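Uncharacterized protein (Candida albicans, PDB 5K04) is the MDM20-type non-catalytic subunit of the NatB complex and probably scaffolds the catalytic partner that acetylates protein N-termini. Local coordinates at residues A[651-656]-A[703-708]. Sequence-based numbering, arbitrary orientation.
Sequences ILIPEN and KNLKLV
I653 meets L705 and L707 most closely through one methyl group, CD1, with I653 CG2 following at 4.2 Å from L707 CD2. Ahead of it in sequence, L652 ends a 3-10 turn and turns its side chain to L662 and L669 of helix 661-682 and to F609 of helix 608-625, while its carbonyl O accepts a hydrogen bond from N665 ND2. The chain then extends at I653, whose CB is directed at the other segment. Its CG1 branch stands anti to the carbonyl carbon (chi1 -59°) and continues fully extended (chi2 177°), projecting CD1 across to L705 and L707. There I653 CD1 lies 3.5 Å from L705 CD1, the two side chains crossing at a slant, and 3.9 Å from L707 CD2, approached tip to tip. The backbones stay well apart, with 9.0 Å between I653 CA and L707 CA, and no hydrogen bond joins the segments: the contact is wholly apolar.

Both leucines lie at the junction between helices 698-703 and 707-717 of this predominantly helical subunit, whose family falls in the TPR clan. A type I turn from K703 to K706, closed by K706 N to K703 O at 2.9 Å, begins within helix 698-703; K706 then takes positive phi (60°) and occupies the N-cap position of helix 707-717. The CB atoms of L705 and L707, one on each side of K706 in sequence, both point toward 651-656. Beyond I653, P654 packs on L662, a residue that I653 also touches, and L657, just past 651-656, touches L707.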
loop_
_atom_site.group_PDB
_atom_site.type_symbol
_atom_site.label_atom_id
_atom_site.label_comp_id
_atom_site.label_asym_id
_atom_site.label_seq_id
_atom_site.Cartn_x
_atom_site.Cartn_y
_atom_site.Cartn_z
ATOM N N ILE A 651 -16.499 -32.306 -7.058
ATOM C CA ILE A 651 -15.214 -31.928 -7.623
ATOM C C ILE A 651 -14.627 -30.720 -6.931
ATOM O O ILE A 651 -13.470 -30.377 -7.172
ATOM C CB ILE A 651 -15.334 -31.660 -9.135
ATOM C CG1 ILE A 651 -16.304 -30.510 -9.416
ATOM C CG2 ILE A 651 -15.786 -32.910 -9.868
ATOM C CD1 ILE A 651 -16.004 -29.799 -10.713
ATOM N N LEU A 652 -15.415 -30.036 -6.101
ATOM C CA LEU A 652 -14.853 -28.994 -5.245
ATOM C C LEU A 652 -13.939 -29.587 -4.178
ATOM O O LEU A 652 -13.104 -28.869 -3.616
ATOM C CB LEU A 652 -15.976 -28.177 -4.595
ATOM C CG LEU A 652 -16.778 -28.825 -3.452
ATOM C CD1 LEU A 652 -16.118 -28.655 -2.065
ATOM C CD2 LEU A 652 -18.203 -28.286 -3.430
ATOM N N ILE A 653 -14.078 -30.877 -3.894
ATOM C CA ILE A 653 -13.272 -31.541 -2.879
ATOM C C ILE A 653 -11.918 -31.917 -3.465
ATOM O O ILE A 653 -11.840 -32.695 -4.430
ATOM C CB ILE A 653 -13.987 -32.777 -2.321
ATOM C CG1 ILE A 653 -15.321 -32.371 -1.699
ATOM C CG2 ILE A 653 -13.108 -33.468 -1.283
ATOM C CD1 ILE A 653 -16.115 -33.558 -1.179
ATOM N N PRO A 654 -10.836 -31.379 -2.925
ATOM C CA PRO A 654 -9.515 -31.746 -3.424
ATOM C C PRO A 654 -9.123 -33.119 -2.911
ATOM O O PRO A 654 -9.539 -33.544 -1.830
ATOM C CB PRO A 654 -8.609 -30.648 -2.861
ATOM C CG PRO A 654 -9.311 -30.200 -1.610
ATOM C CD PRO A 654 -10.785 -30.381 -1.839
ATOM N N GLU A 655 -8.315 -33.823 -3.721
ATOM C CA GLU A 655 -7.857 -35.155 -3.325
ATOM C C GLU A 655 -6.994 -35.108 -2.068
ATOM O O GLU A 655 -6.913 -36.103 -1.340
ATOM C CB GLU A 655 -7.102 -35.830 -4.471
ATOM C CG GLU A 655 -5.838 -35.150 -4.888
ATOM C CD GLU A 655 -5.183 -35.845 -6.076
ATOM O OE1 GLU A 655 -5.573 -36.998 -6.376
ATOM O OE2 GLU A 655 -4.290 -35.235 -6.713
ATOM N N ASN A 656 -6.336 -33.975 -1.803
ATOM C CA ASN A 656 -5.712 -33.724 -0.504
ATOM C C ASN A 656 -6.739 -33.017 0.374
ATOM O O ASN A 656 -6.895 -31.792 0.304
ATOM C CB ASN A 656 -4.449 -32.884 -0.651
ATOM C CG ASN A 656 -3.964 -32.328 0.690
ATOM O OD1 ASN A 656 -4.159 -32.944 1.740
ATOM N ND2 ASN A 656 -3.338 -31.160 0.655
ATOM N N LYS A 703 -22.171 -33.720 4.618
ATOM C CA LYS A 703 -21.846 -34.297 5.922
ATOM C C LYS A 703 -21.502 -35.777 5.814
ATOM O O LYS A 703 -20.532 -36.239 6.421
ATOM C CB LYS A 703 -23.003 -34.087 6.888
ATOM C CG LYS A 703 -23.186 -32.626 7.282
ATOM C CD LYS A 703 -24.513 -32.378 7.990
ATOM C CE LYS A 703 -24.628 -30.902 8.373
ATOM N NZ LYS A 703 -25.901 -30.602 9.079
ATOM N N ASN A 704 -22.266 -36.530 5.022
ATOM C CA ASN A 704 -22.029 -37.962 4.874
ATOM C C ASN A 704 -20.697 -38.293 4.211
ATOM O O ASN A 704 -20.279 -39.453 4.256
ATOM C CB ASN A 704 -23.176 -38.585 4.088
ATOM C CG ASN A 704 -24.458 -38.618 4.887
ATOM O OD1 ASN A 704 -24.441 -38.802 6.111
ATOM N ND2 ASN A 704 -25.579 -38.417 4.209
ATOM N N LEU A 705 -20.037 -37.319 3.585
ATOM C CA LEU A 705 -18.683 -37.504 3.070
ATOM C C LEU A 705 -17.634 -37.498 4.173
ATOM O O LEU A 705 -16.499 -37.909 3.915
ATOM C CB LEU A 705 -18.341 -36.418 2.041
ATOM C CG LEU A 705 -19.349 -36.320 0.884
ATOM C CD1 LEU A 705 -18.977 -35.224 -0.117
ATOM C CD2 LEU A 705 -19.552 -37.666 0.181
ATOM N N LYS A 706 -17.983 -37.009 5.371
ATOM C CA LYS A 706 -17.129 -37.115 6.561
ATOM C C LYS A 706 -15.775 -36.428 6.354
ATOM O O LYS A 706 -14.717 -36.982 6.659
ATOM C CB LYS A 706 -16.947 -38.583 6.968
ATOM C CG LYS A 706 -18.243 -39.290 7.388
ATOM C CD LYS A 706 -17.977 -40.687 7.940
ATOM C CE LYS A 706 -19.245 -41.298 8.514
ATOM N NZ LYS A 706 -19.049 -42.714 8.959
ATOM N N LEU A 707 -15.819 -35.196 5.842
ATOM C CA LEU A 707 -14.590 -34.489 5.494
ATOM C C LEU A 707 -13.753 -34.168 6.729
ATOM O O LEU A 707 -12.519 -34.154 6.660
ATOM C CB LEU A 707 -14.938 -33.210 4.727
ATOM C CG LEU A 707 -15.757 -33.491 3.471
ATOM C CD1 LEU A 707 -16.358 -32.227 2.878
ATOM C CD2 LEU A 707 -14.865 -34.218 2.471
ATOM N N VAL A 708 -14.409 -33.907 7.860
ATOM C CA VAL A 708 -13.708 -33.656 9.115
ATOM C C VAL A 708 -12.993 -34.914 9.590
ATOM O O VAL A 708 -11.780 -34.901 9.815
ATOM C CB VAL A 708 -14.703 -33.138 10.170
ATOM C CG1 VAL A 708 -14.026 -32.982 11.521
ATOM C CG2 VAL A 708 -15.289 -31.815 9.712
#